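Side-chain contacts in 2-methyl-aconitate isomerase (Shewanella oneidensis, PDB 5K87), which catalyses the cis-trans isomerization of 2-methyl-aconitate in the 2-methylcitrate cycle, the route by which the bacterium degrades propionate: residues T17-G22 against V116-I121; V27-Q32 against A47-V52; E75-S80 against G110-A115; T138-Q143 against T149-V154. The protein carries 1 engineered substitution. All blocks are in the same frame, centred on the assembly; numbering follows the deposited sequence.

Contact 1 of 4, residues T17-G22 against V116-I121; sequences TYMRGG and VGAFAI
T17 and M19 on strand 17-21 meet A118 and F119 of helix 116-121 where the axes of these short elements come within 9.8 Å and run at 140° to each other. The F119 ring reaches the strand because its CG lies anti to the backbone N (chi1 -179°), which throws the ring off the helix surface toward T17. There it presents its edge: T17 OG1 sits 3.6 Å from F119 CE2, near the ring plane, and T17 CB follows at 3.8 Å from the same CE2. M19 arrives at about a right angle to F119. Its SD lies 4.1 Å from F119 CB, and a bend at chi3 (65°) sets M19 CE 4.3 Å from A118 CB, bridging two successive helix residues. R20 leaves from the other side of the strand; its guanidinium bonds to G22 O and forms a salt bridge with D64 of the second subunit, so the strand has the helix on one side and the dimer interface on the other. R30 and L79 also touch the F119 ring. Strand 12-21 here packs on the central helix 113-122, as in the diaminopimelate epimerase-like fold. No hydrogen bond crosses between the strand and the helix. Cohesion comes from buried carbon and sulfur surface, with perhaps a slight electrostatic gain where the threonine oxygen meets the C-H rim of the aromatic ring.

Contact 2 of 4, residues V27-Q32 against A47-V52; sequences VFFRLQ and ALLLRV
With CG anti to the carbonyl carbon (chi1 -57°), F29 projects from strand 27-30 as the main bump, and its ring tip enters the groove between L49 and V52, one helical turn apart on helix 47-52. One wall of the groove is a single methyl: L49 CD2 stands 3.5 Å from F29 CE2 and 4.0 Å from F29 CZ, touching the ring obliquely near its far end. The leucine and the phenylalanine slide past each other in opposite directions and meet near their outer ends. V52 makes the other wall with its CG2, 4.3 Å from F29 CZ. Its second branch is used as well, V52 CG1 meeting V27 CG1 at 4.2 Å, so the valine straddles the two strand residues. As expected for the diaminopimelate epimerase-like fold, in which strands curl round a central helix, F28 between them points inward toward M19 and A115, while V27 and F29 face outward beneath helix 43-53. The segment axes lie 11.0 Å apart at 144°, a spacing bridged by the phenylalanine's length. V14 and A16 of strand 12-21 extend the floor round F29, and V396 of strand 393-396 leans on L48 and V52.

Contact 3 of 4, residues E75-S80 against G110-A115; sequences ETVILS and GNLTAA. Engineered in segment 75-80: E75 (natural residue Lys).
L112 reaches from the turn at 110-113 toward strand 75-80 and sets its isobutyl group against two residues there. Against V77 the leucine runs in the opposite direction, the two side chains sliding past each other until V77 CG2 lies 3.6 Å from L112 CD1. With E75, engineered in place of lysine, it crosses obliquely. The glutamate chain is extended beyond CG, with chi2 at -166°, and this brings the carboxylate across the leucine's branched end: E75 OE1 is 3.2 Å from L112 CD1 and 3.5 Å from L112 CG. This oxygen is buried against hydrocarbon and has no hydrogen-bonding partner in the model. A type I turn from G110 to T113, closed by a bond from T113 N to G110 O, leads into helix 113-122 and carries L112 over the strand. The backbone N atoms of G110 and N111 bond to the bound malonate, while the N111 side chain is held by T23, M322 and R384. E75 also packs on S24 and on C109, the probable proton donor/acceptor. The arrangement forms one wall of the substrate site, with the loop from the cysteine into the buried central helix cradling the anion, as in the diaminopimelate epimerase-like fold.

Contact 4 of 4, residues T138-Q143 against T149-V154; sequences TVRIWQ and TIIAHV
I141 and I150 face each other as a hydrogen-bonded pair in the antiparallel hairpin 138-143/149-154, and I141 N donates to I150 O at 2.7 Å. Followed outward, the I141 side chain first skirts that same carbonyl, with CB 3.2 Å and CG1 3.7 Å from I150 O. CG1 anti to the carbonyl carbon (chi1 -59°) and an extended chi2 (162°) then carry I141 CD1 to 4.1 Å from A152 CB, where T113 and V116 of helix 113-122 close over it. V139, I150 and A152 share this inward face. I150 CD1 lies alongside Q143 CG at 3.7 Å, while the amide of Q143 turns off to N145 and I146. The other face carries T138, R140, W142, T149, I151 and H153 and is more polar. T138 stands side by side with H153, and T138 OG1 and H153 ND1 are hydrogen-bonded at 3.0 Å, near the plane of the ring. I151 CG2 lies 3.6 Å above one face of the imidazole, offset toward its rim, and is pressed against T138 CG2 at 3.5 Å. Across the ring H153 NE2 bonds to E182. Gripped at both nitrogens and covered by a methyl, the imidazole has little freedom to rotate, and the nearby glutamate might raise its proton affinity.

Contacts 1 and 3 draw on the same helix, 113-122, and their centres are about 6 Å apart. The centre of contact 4 is about 12 and 11 Å from those of contacts 1 and 3; its V139, I141, I150 and V154 pack on another side of that helix. Contact 2 lies on the outward side of the strands, where helix 43-53 covers strand 24-30, the neighbour of 12-21 and 75-81; the centre of contact 2 is about 22 Å from that of contact 4. Along the chain, contacts 2 and 3 fall in turn between the segments of contact 1, and the hairpin of contact 4 follows. Together they show strands curling round a buried helix, whose leading turn in contact 3 binds the malonate.

Contact 1 of 4, residues T17-G22 against V116-I121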
loop_
_atom_site.group_PDB
_atom_site.type_symbol
_atom_site.label_atom_id
_atom_site.label_comp_id
_atom_site.label_asym_id
_atom_site.label_seq_id
_atom_site.Cartn_x
_atom_site.Cartn_y
_atom_site.Cartn_z
ATOM N N THR A 17 -15.210 -8.171 -0.802
ATOM C CA THR A 17 -15.135 -7.263 0.329
ATOM C C THR A 17 -13.671 -7.094 0.710
ATOM O O THR A 17 -12.950 -8.086 0.882
ATOM C CB THR A 17 -15.907 -7.817 1.528
ATOM O OG1 THR A 17 -17.254 -8.103 1.135
ATOM C CG2 THR A 17 -15.932 -6.806 2.649
ATOM N N TYR A 18 -13.238 -5.854 0.863
ATOM C CA TYR A 18 -11.885 -5.536 1.265
ATOM C C TYR A 18 -11.926 -5.231 2.760
ATOM O O TYR A 18 -12.692 -4.349 3.198
ATOM C CB TYR A 18 -11.436 -4.332 0.448
ATOM C CG TYR A 18 -10.030 -3.834 0.652
ATOM C CD1 TYR A 18 -8.926 -4.671 0.510
ATOM C CD2 TYR A 18 -9.809 -2.497 0.926
ATOM C CE1 TYR A 18 -7.637 -4.160 0.650
ATOM C CE2 TYR A 18 -8.540 -1.993 1.068
ATOM C CZ TYR A 18 -7.465 -2.828 0.930
ATOM O OH TYR A 18 -6.212 -2.280 1.076
ATOM N N MET A 19 -11.154 -5.988 3.544
ATOM C CA MET A 19 -11.242 -5.923 5.004
ATOM C C MET A 19 -9.882 -5.795 5.638
ATOM O O MET A 19 -8.886 -6.312 5.107
ATOM C CB MET A 19 -11.896 -7.182 5.585
ATOM C CG MET A 19 -13.259 -7.487 5.021
ATOM S SD MET A 19 -14.064 -8.866 5.853
ATOM C CE MET A 19 -14.291 -8.225 7.513
ATOM N N ARG A 20 -9.832 -5.123 6.785
ATOM C CA ARG A 20 -8.725 -5.301 7.712
ATOM C C ARG A 20 -9.055 -6.427 8.686
ATOM O O ARG A 20 -10.160 -6.467 9.247
ATOM C CB ARG A 20 -8.442 -4.025 8.505
ATOM C CG ARG A 20 -7.340 -4.229 9.532
ATOM C CD ARG A 20 -7.131 -3.043 10.485
ATOM N NE ARG A 20 -8.292 -2.777 11.338
ATOM C CZ ARG A 20 -8.659 -3.523 12.375
ATOM N NH1 ARG A 20 -7.969 -4.605 12.711
ATOM N NH2 ARG A 20 -9.737 -3.183 13.077
ATOM N N GLY A 21 -8.119 -7.355 8.871
ATOM C CA GLY A 21 -8.184 -8.321 9.955
ATOM C C GLY A 21 -6.877 -8.239 10.712
ATOM O O GLY A 21 -5.817 -8.396 10.109
ATOM N N GLY A 22 -6.932 -7.966 12.012
ATOM C CA GLY A 22 -5.710 -7.755 12.766
ATOM C C GLY A 22 -4.872 -6.670 12.108
ATOM O O GLY A 22 -5.388 -5.604 11.749
ATOM N N VAL A 116 -12.397 -13.341 8.737
ATOM C CA VAL A 116 -13.077 -14.517 8.210
ATOM C C VAL A 116 -14.381 -14.768 8.961
ATOM O O VAL A 116 -15.422 -15.007 8.355
ATOM C CB VAL A 116 -12.160 -15.758 8.290
ATOM C CG1 VAL A 116 -12.952 -17.037 8.085
ATOM C CG2 VAL A 116 -11.030 -15.636 7.277
ATOM N N GLY A 117 -14.321 -14.699 10.289
ATOM C CA GLY A 117 -15.511 -14.916 11.093
ATOM C C GLY A 117 -16.592 -13.904 10.776
ATOM O O GLY A 117 -17.751 -14.264 10.571
ATOM N N ALA A 118 -16.205 -12.634 10.739
ATOM C CA ALA A 118 -17.140 -11.562 10.420
ATOM C C ALA A 118 -17.727 -11.709 9.018
ATOM O O ALA A 118 -18.938 -11.547 8.821
ATOM C CB ALA A 118 -16.470 -10.215 10.572
ATOM N N PHE A 119 -16.872 -11.997 8.037
ATOM C CA PHE A 119 -17.322 -12.122 6.656
ATOM C C PHE A 119 -18.341 -13.250 6.534
ATOM O O PHE A 119 -19.370 -13.108 5.868
ATOM C CB PHE A 119 -16.140 -12.361 5.712
ATOM C CG PHE A 119 -16.537 -12.472 4.254
ATOM C CD1 PHE A 119 -17.068 -13.656 3.745
ATOM C CD2 PHE A 119 -16.393 -11.399 3.400
ATOM C CE1 PHE A 119 -17.433 -13.758 2.400
ATOM C CE2 PHE A 119 -16.750 -11.501 2.057
ATOM C CZ PHE A 119 -17.255 -12.677 1.562
ATOM N N ALA A 120 -18.056 -14.372 7.175
ATOM C CA ALA A 120 -18.939 -15.522 7.087
ATOM C C ALA A 120 -20.327 -15.196 7.626
ATOM O O ALA A 120 -21.334 -15.537 7.004
ATOM C CB ALA A 120 -18.341 -16.696 7.825
ATOM N N ILE A 121 -20.381 -14.538 8.777
ATOM C CA ILE A 121 -21.649 -14.124 9.366
ATOM C C ILE A 121 -22.394 -13.166 8.435
ATOM O O ILE A 121 -23.587 -13.331 8.173
ATOM C CB ILE A 121 -21.428 -13.456 10.723
ATOM C CG1 ILE A 121 -20.922 -14.486 11.737
ATOM C CG2 ILE A 121 -22.726 -12.781 11.208
ATOM C CD1 ILE A 121 -20.256 -13.872 12.933
#

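Contact 2 of 4, residues V27-Q32 against A47-V52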
loop_
_atom_site.group_PDB
_atom_site.type_symbol
_atom_site.label_atom_id
_atom_site.label_comp_id
_atom_site.label_asym_id
_atom_site.label_seq_id
_atom_site.Cartn_x
_atom_site.Cartn_y
_atom_site.Cartn_z
ATOM N N VAL A 27 -8.454 -9.081 0.356
ATOM C CA VAL A 27 -9.662 -9.111 -0.450
ATOM C C VAL A 27 -10.338 -10.461 -0.249
ATOM O O VAL A 27 -9.721 -11.521 -0.453
ATOM C CB VAL A 27 -9.361 -8.879 -1.948
ATOM C CG1 VAL A 27 -10.662 -8.822 -2.724
ATOM C CG2 VAL A 27 -8.545 -7.608 -2.153
ATOM N N PHE A 28 -11.603 -10.409 0.164
ATOM C CA PHE A 28 -12.398 -11.575 0.542
ATOM C C PHE A 28 -13.474 -11.870 -0.487
ATOM O O PHE A 28 -14.168 -10.953 -0.946
ATOM C CB PHE A 28 -13.106 -11.299 1.869
ATOM C CG PHE A 28 -12.191 -11.310 3.059
ATOM C CD1 PHE A 28 -11.233 -10.328 3.216
ATOM C CD2 PHE A 28 -12.291 -12.302 4.024
ATOM C CE1 PHE A 28 -10.372 -10.342 4.303
ATOM C CE2 PHE A 28 -11.438 -12.315 5.130
ATOM C CZ PHE A 28 -10.480 -11.339 5.255
ATOM N N PHE A 29 -13.627 -13.144 -0.828
ATOM C CA PHE A 29 -14.633 -13.605 -1.776
ATOM C C PHE A 29 -15.416 -14.766 -1.196
ATOM O O PHE A 29 -14.840 -15.670 -0.565
ATOM C CB PHE A 29 -13.972 -14.152 -3.044
ATOM C CG PHE A 29 -13.064 -13.185 -3.750
ATOM C CD1 PHE A 29 -13.547 -12.364 -4.754
ATOM C CD2 PHE A 29 -11.718 -13.128 -3.431
ATOM C CE1 PHE A 29 -12.697 -11.492 -5.416
ATOM C CE2 PHE A 29 -10.871 -12.254 -4.089
ATOM C CZ PHE A 29 -11.363 -11.441 -5.082
ATOM N N ARG A 30 -16.720 -14.781 -1.453
ATOM C CA ARG A 30 -17.500 -16.002 -1.322
ATOM C C ARG A 30 -17.218 -16.836 -2.546
ATOM O O ARG A 30 -17.207 -16.310 -3.665
ATOM C CB ARG A 30 -18.993 -15.708 -1.366
ATOM C CG ARG A 30 -19.636 -15.129 -0.140
ATOM C CD ARG A 30 -21.163 -15.353 -0.191
ATOM N NE ARG A 30 -21.729 -14.882 -1.453
ATOM C CZ ARG A 30 -23.022 -14.885 -1.758
ATOM N NH1 ARG A 30 -23.914 -15.338 -0.884
ATOM N NH2 ARG A 30 -23.421 -14.429 -2.939
ATOM N N LEU A 31 -17.021 -18.131 -2.350
ATOM C CA LEU A 31 -16.743 -19.039 -3.453
ATOM C C LEU A 31 -17.753 -18.897 -4.591
ATOM O O LEU A 31 -17.378 -18.798 -5.758
ATOM C CB LEU A 31 -16.725 -20.475 -2.938
ATOM C CG LEU A 31 -16.526 -21.570 -3.983
ATOM C CD1 LEU A 31 -15.145 -21.464 -4.615
ATOM C CD2 LEU A 31 -16.713 -22.935 -3.346
ATOM N N GLN A 32 -19.032 -18.853 -4.244
ATOM C CA GLN A 32 -20.084 -18.792 -5.260
ATOM C C GLN A 32 -20.101 -17.498 -6.079
ATOM O O GLN A 32 -20.741 -17.437 -7.132
ATOM C CB GLN A 32 -21.461 -19.044 -4.641
ATOM C CG GLN A 32 -21.970 -17.894 -3.801
ATOM C CD GLN A 32 -23.150 -18.278 -2.934
ATOM O OE1 GLN A 32 -24.300 -18.177 -3.355
ATOM N NE2 GLN A 32 -22.868 -18.712 -1.709
ATOM N N ALA A 47 -4.940 -16.746 -11.553
ATOM C CA ALA A 47 -4.835 -15.612 -12.464
ATOM C C ALA A 47 -5.772 -14.472 -12.057
ATOM O O ALA A 47 -5.402 -13.298 -12.136
ATOM C CB ALA A 47 -5.124 -16.039 -13.890
ATOM N N LEU A 48 -6.985 -14.820 -11.645
ATOM C CA LEU A 48 -7.952 -13.824 -11.201
ATOM C C LEU A 48 -7.425 -13.087 -9.978
ATOM O O LEU A 48 -7.421 -11.854 -9.932
ATOM C CB LEU A 48 -9.287 -14.485 -10.867
ATOM C CG LEU A 48 -10.318 -13.578 -10.197
ATOM C CD1 LEU A 48 -10.693 -12.438 -11.117
ATOM C CD2 LEU A 48 -11.536 -14.392 -9.804
ATOM N N LEU A 49 -6.949 -13.838 -8.995
ATOM C CA LEU A 49 -6.493 -13.239 -7.749
ATOM C C LEU A 49 -5.254 -12.380 -7.973
ATOM O O LEU A 49 -5.118 -11.308 -7.390
ATOM C CB LEU A 49 -6.224 -14.317 -6.704
ATOM C CG LEU A 49 -7.467 -15.109 -6.298
ATOM C CD1 LEU A 49 -7.131 -16.198 -5.315
ATOM C CD2 LEU A 49 -8.492 -14.191 -5.706
ATOM N N LEU A 50 -4.338 -12.853 -8.812
ATOM C CA LEU A 50 -3.176 -12.051 -9.173
ATOM C C LEU A 50 -3.591 -10.705 -9.752
ATOM O O LEU A 50 -3.066 -9.654 -9.350
ATOM C CB LEU A 50 -2.292 -12.810 -10.168
ATOM C CG LEU A 50 -1.423 -13.917 -9.567
ATOM C CD1 LEU A 50 -0.997 -14.895 -10.658
ATOM C CD2 LEU A 50 -0.195 -13.334 -8.888
ATOM N N ARG A 51 -4.540 -10.714 -10.673
ATOM C CA ARG A 51 -4.940 -9.484 -11.325
ATOM C C ARG A 51 -5.706 -8.566 -10.380
ATOM O O ARG A 51 -5.559 -7.352 -10.445
ATOM C CB ARG A 51 -5.769 -9.801 -12.568
ATOM C CG ARG A 51 -5.908 -8.637 -13.515
ATOM C CD ARG A 51 -4.555 -8.181 -14.048
ATOM N NE ARG A 51 -4.703 -6.926 -14.769
ATOM C CZ ARG A 51 -4.747 -5.738 -14.180
ATOM N NH1 ARG A 51 -4.631 -5.646 -12.855
ATOM N NH2 ARG A 51 -4.885 -4.647 -14.911
ATOM N N VAL A 52 -6.522 -9.140 -9.500
ATOM C CA VAL A 52 -7.227 -8.315 -8.512
ATOM C C VAL A 52 -6.218 -7.551 -7.647
ATOM O O VAL A 52 -6.375 -6.363 -7.380
ATOM C CB VAL A 52 -8.160 -9.155 -7.619
ATOM C CG1 VAL A 52 -8.650 -8.339 -6.427
ATOM C CG2 VAL A 52 -9.339 -9.693 -8.435
#

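Contact 3 of 4, residues E75-S80 against G110-A115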
loop_
_atom_site.group_PDB
_atom_site.type_symbol
_atom_site.label_atom_id
_atom_site.label_comp_id
_atom_site.label_asym_id
_atom_site.label_seq_id
_atom_site.Cartn_x
_atom_site.Cartn_y
_atom_site.Cartn_z
ATOM N N GLU A 75 -2.957 -10.084 -0.119
ATOM C CA GLU A 75 -3.632 -11.196 0.543
ATOM C C GLU A 75 -5.033 -11.377 -0.004
ATOM O O GLU A 75 -5.769 -10.395 -0.195
ATOM C CB GLU A 75 -3.702 -10.967 2.063
ATOM C CG GLU A 75 -2.331 -10.931 2.724
ATOM C CD GLU A 75 -2.353 -11.052 4.234
ATOM O OE1 GLU A 75 -3.417 -10.953 4.864
ATOM O OE2 GLU A 75 -1.269 -11.264 4.812
ATOM N N THR A 76 -5.405 -12.635 -0.225
ATOM C CA THR A 76 -6.740 -12.982 -0.680
ATOM C C THR A 76 -7.313 -14.120 0.142
ATOM O O THR A 76 -6.574 -14.955 0.682
ATOM C CB THR A 76 -6.741 -13.376 -2.166
ATOM O OG1 THR A 76 -5.892 -14.519 -2.367
ATOM C CG2 THR A 76 -6.261 -12.202 -3.029
ATOM N N VAL A 77 -8.638 -14.144 0.231
ATOM C CA VAL A 77 -9.344 -15.128 1.039
ATOM C C VAL A 77 -10.575 -15.598 0.277
ATOM O O VAL A 77 -11.321 -14.781 -0.278
ATOM C CB VAL A 77 -9.794 -14.508 2.380
ATOM C CG1 VAL A 77 -10.694 -15.457 3.153
ATOM C CG2 VAL A 77 -8.591 -14.094 3.221
ATOM N N ILE A 78 -10.777 -16.914 0.231
ATOM C CA ILE A 78 -11.988 -17.486 -0.346
ATOM C C ILE A 78 -12.702 -18.301 0.722
ATOM O O ILE A 78 -12.110 -19.204 1.323
ATOM C CB ILE A 78 -11.671 -18.378 -1.560
ATOM C CG1 ILE A 78 -11.038 -17.544 -2.677
ATOM C CG2 ILE A 78 -12.936 -19.081 -2.071
ATOM C CD1 ILE A 78 -10.447 -18.377 -3.795
ATOM N N LEU A 79 -13.964 -17.963 0.961
ATOM C CA LEU A 79 -14.765 -18.629 1.978
ATOM C C LEU A 79 -15.953 -19.335 1.349
ATOM O O LEU A 79 -16.503 -18.863 0.349
ATOM C CB LEU A 79 -15.268 -17.611 3.002
ATOM C CG LEU A 79 -14.156 -16.799 3.678
ATOM C CD1 LEU A 79 -14.684 -15.840 4.730
ATOM C CD2 LEU A 79 -13.119 -17.714 4.301
ATOM N N SER A 80 -16.364 -20.443 1.956
ATOM C CA SER A 80 -17.486 -21.230 1.465
ATOM C C SER A 80 -18.127 -21.965 2.631
ATOM O O SER A 80 -17.545 -22.067 3.712
ATOM C CB SER A 80 -16.991 -22.246 0.446
ATOM O OG SER A 80 -15.958 -23.039 1.000
ATOM N N GLY A 110 -3.217 -15.757 10.119
ATOM C CA GLY A 110 -3.797 -15.614 11.439
ATOM C C GLY A 110 -4.490 -14.289 11.656
ATOM O O GLY A 110 -5.544 -14.241 12.290
ATOM N N ASN A 111 -3.905 -13.210 11.152
ATOM C CA ASN A 111 -4.508 -11.896 11.324
ATOM C C ASN A 111 -5.875 -11.790 10.675
ATOM O O ASN A 111 -6.768 -11.129 11.207
ATOM C CB ASN A 111 -3.590 -10.795 10.820
ATOM C CG ASN A 111 -2.602 -10.360 11.873
ATOM O OD1 ASN A 111 -2.995 -9.850 12.926
ATOM N ND2 ASN A 111 -1.315 -10.569 11.618
ATOM N N LEU A 112 -6.050 -12.425 9.524
ATOM C CA LEU A 112 -7.323 -12.320 8.829
ATOM C C LEU A 112 -8.404 -13.227 9.416
ATOM O O LEU A 112 -9.565 -13.124 9.020
ATOM C CB LEU A 112 -7.156 -12.579 7.335
ATOM C CG LEU A 112 -6.402 -11.487 6.564
ATOM C CD1 LEU A 112 -6.451 -11.795 5.075
ATOM C CD2 LEU A 112 -6.950 -10.085 6.843
ATOM N N THR A 113 -8.062 -14.080 10.382
ATOM C CA THR A 113 -9.045 -14.997 10.949
ATOM C C THR A 113 -10.274 -14.287 11.553
ATOM O O THR A 113 -11.403 -14.729 11.374
ATOM C CB THR A 113 -8.375 -15.954 11.956
ATOM O OG1 THR A 113 -7.544 -16.881 11.241
ATOM C CG2 THR A 113 -9.411 -16.722 12.737
ATOM N N ALA A 114 -10.062 -13.183 12.263
ATOM C CA ALA A 114 -11.198 -12.422 12.795
ATOM C C ALA A 114 -12.108 -11.909 11.672
ATOM O O ALA A 114 -13.335 -11.898 11.793
ATOM C CB ALA A 114 -10.707 -11.256 13.642
ATOM N N ALA A 115 -11.494 -11.457 10.579
ATOM C CA ALA A 115 -12.249 -10.996 9.424
ATOM C C ALA A 115 -12.980 -12.145 8.736
ATOM O O ALA A 115 -14.083 -11.946 8.221
ATOM C CB ALA A 115 -11.347 -10.251 8.453
#

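Contact 4 of 4, residues T138-Q143 against T149-V154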
loop_
_atom_site.group_PDB
_atom_site.type_symbol
_atom_site.label_atom_id
_atom_site.label_comp_id
_atom_site.label_asym_id
_atom_site.label_seq_id
_atom_site.Cartn_x
_atom_site.Cartn_y
_atom_site.Cartn_z
ATOM N N THR A 138 -20.099 -17.761 17.856
ATOM C CA THR A 138 -18.881 -18.550 17.814
ATOM C C THR A 138 -18.777 -19.245 16.457
ATOM O O THR A 138 -19.515 -20.193 16.162
ATOM C CB THR A 138 -18.859 -19.555 18.975
ATOM O OG1 THR A 138 -18.755 -18.833 20.210
ATOM C CG2 THR A 138 -17.692 -20.504 18.855
ATOM N N VAL A 139 -17.884 -18.736 15.617
ATOM C CA VAL A 139 -17.723 -19.249 14.263
ATOM C C VAL A 139 -16.645 -20.316 14.259
ATOM O O VAL A 139 -15.496 -20.053 14.644
ATOM C CB VAL A 139 -17.346 -18.128 13.274
ATOM C CG1 VAL A 139 -17.226 -18.687 11.871
ATOM C CG2 VAL A 139 -18.385 -17.023 13.310
ATOM N N ARG A 140 -17.014 -21.515 13.823
ATOM C CA ARG A 140 -16.090 -22.637 13.766
ATOM C C ARG A 140 -15.523 -22.722 12.355
ATOM O O ARG A 140 -16.220 -23.082 11.404
ATOM C CB ARG A 140 -16.808 -23.931 14.159
ATOM C CG ARG A 140 -17.465 -23.860 15.553
ATOM C CD ARG A 140 -18.516 -24.953 15.757
ATOM N NE ARG A 140 -19.594 -24.833 14.782
ATOM C CZ ARG A 140 -20.533 -25.751 14.581
ATOM N NH1 ARG A 140 -20.533 -26.875 15.288
ATOM N NH2 ARG A 140 -21.464 -25.550 13.660
ATOM N N ILE A 141 -14.260 -22.335 12.218
ATOM C CA ILE A 141 -13.639 -22.207 10.906
ATOM C C ILE A 141 -12.800 -23.433 10.597
ATOM O O ILE A 141 -11.968 -23.839 11.407
ATOM C CB ILE A 141 -12.731 -20.959 10.851
ATOM C CG1 ILE A 141 -13.531 -19.688 11.155
ATOM C CG2 ILE A 141 -12.075 -20.850 9.494
ATOM C CD1 ILE A 141 -12.677 -18.505 11.544
ATOM N N TRP A 142 -13.017 -24.024 9.431
ATOM C CA TRP A 142 -12.128 -25.055 8.919
ATOM C C TRP A 142 -11.088 -24.366 8.052
ATOM O O TRP A 142 -11.397 -23.830 6.982
ATOM C CB TRP A 142 -12.900 -26.095 8.112
ATOM C CG TRP A 142 -12.024 -27.150 7.502
ATOM C CD1 TRP A 142 -11.815 -27.375 6.168
ATOM C CD2 TRP A 142 -11.242 -28.124 8.202
ATOM N NE1 TRP A 142 -10.953 -28.435 6.000
ATOM C CE2 TRP A 142 -10.584 -28.905 7.227
ATOM C CE3 TRP A 142 -11.034 -28.409 9.556
ATOM C CZ2 TRP A 142 -9.737 -29.962 7.572
ATOM C CZ3 TRP A 142 -10.180 -29.457 9.893
ATOM C CH2 TRP A 142 -9.550 -30.219 8.901
ATOM N N GLN A 143 -9.859 -24.345 8.550
ATOM C CA GLN A 143 -8.740 -23.768 7.826
ATOM C C GLN A 143 -8.316 -24.806 6.799
ATOM O O GLN A 143 -7.691 -25.809 7.144
ATOM C CB GLN A 143 -7.604 -23.411 8.787
ATOM C CG GLN A 143 -6.863 -22.137 8.392
ATOM C CD GLN A 143 -6.351 -22.208 6.971
ATOM O OE1 GLN A 143 -5.868 -23.247 6.527
ATOM N NE2 GLN A 143 -6.483 -21.111 6.233
ATOM N N THR A 149 -8.779 -26.570 12.844
ATOM C CA THR A 149 -9.924 -25.817 13.331
ATOM C C THR A 149 -9.471 -24.521 13.988
ATOM O O THR A 149 -8.528 -24.511 14.793
ATOM C CB THR A 149 -10.686 -26.620 14.392
ATOM O OG1 THR A 149 -11.159 -27.843 13.812
ATOM C CG2 THR A 149 -11.865 -25.818 14.952
ATOM N N ILE A 150 -10.135 -23.421 13.637
ATOM C CA ILE A 150 -9.909 -22.148 14.316
ATOM C C ILE A 150 -11.267 -21.579 14.693
ATOM O O ILE A 150 -12.212 -21.679 13.921
ATOM C CB ILE A 150 -9.149 -21.164 13.431
ATOM C CG1 ILE A 150 -7.808 -21.757 13.009
ATOM C CG2 ILE A 150 -8.967 -19.856 14.158
ATOM C CD1 ILE A 150 -7.159 -20.998 11.903
ATOM N N ILE A 151 -11.385 -21.031 15.896
ATOM C CA ILE A 151 -12.643 -20.471 16.370
ATOM C C ILE A 151 -12.542 -18.949 16.418
ATOM O O ILE A 151 -11.533 -18.406 16.879
ATOM C CB ILE A 151 -12.959 -20.978 17.786
ATOM C CG1 ILE A 151 -12.908 -22.511 17.848
ATOM C CG2 ILE A 151 -14.288 -20.441 18.264
ATOM C CD1 ILE A 151 -13.926 -23.207 16.977
ATOM N N ALA A 152 -13.572 -18.257 15.937
ATOM C CA ALA A 152 -13.638 -16.807 16.091
ATOM C C ALA A 152 -14.907 -16.437 16.841
ATOM O O ALA A 152 -16.002 -16.801 16.417
ATOM C CB ALA A 152 -13.611 -16.122 14.742
ATOM N N HIS A 153 -14.761 -15.741 17.962
ATOM C CA HIS A 153 -15.907 -15.302 18.752
ATOM C C HIS A 153 -16.264 -13.895 18.315
ATOM O O HIS A 153 -15.659 -12.924 18.757
ATOM C CB HIS A 153 -15.590 -15.353 20.249
ATOM C CG HIS A 153 -15.183 -16.709 20.728
ATOM N ND1 HIS A 153 -16.089 -17.723 20.954
ATOM C CD2 HIS A 153 -13.965 -17.219 21.018
ATOM C CE1 HIS A 153 -15.444 -18.799 21.372
ATOM N NE2 HIS A 153 -14.156 -18.521 21.415
ATOM N N VAL A 154 -17.243 -13.797 17.424
ATOM C CA VAL A 154 -17.573 -12.521 16.805
ATOM C C VAL A 154 -18.772 -11.883 17.495
ATOM O O VAL A 154 -19.822 -12.506 17.596
ATOM C CB VAL A 154 -17.873 -12.696 15.310
ATOM C CG1 VAL A 154 -18.156 -11.350 14.654
ATOM C CG2 VAL A 154 -16.717 -13.425 14.617
#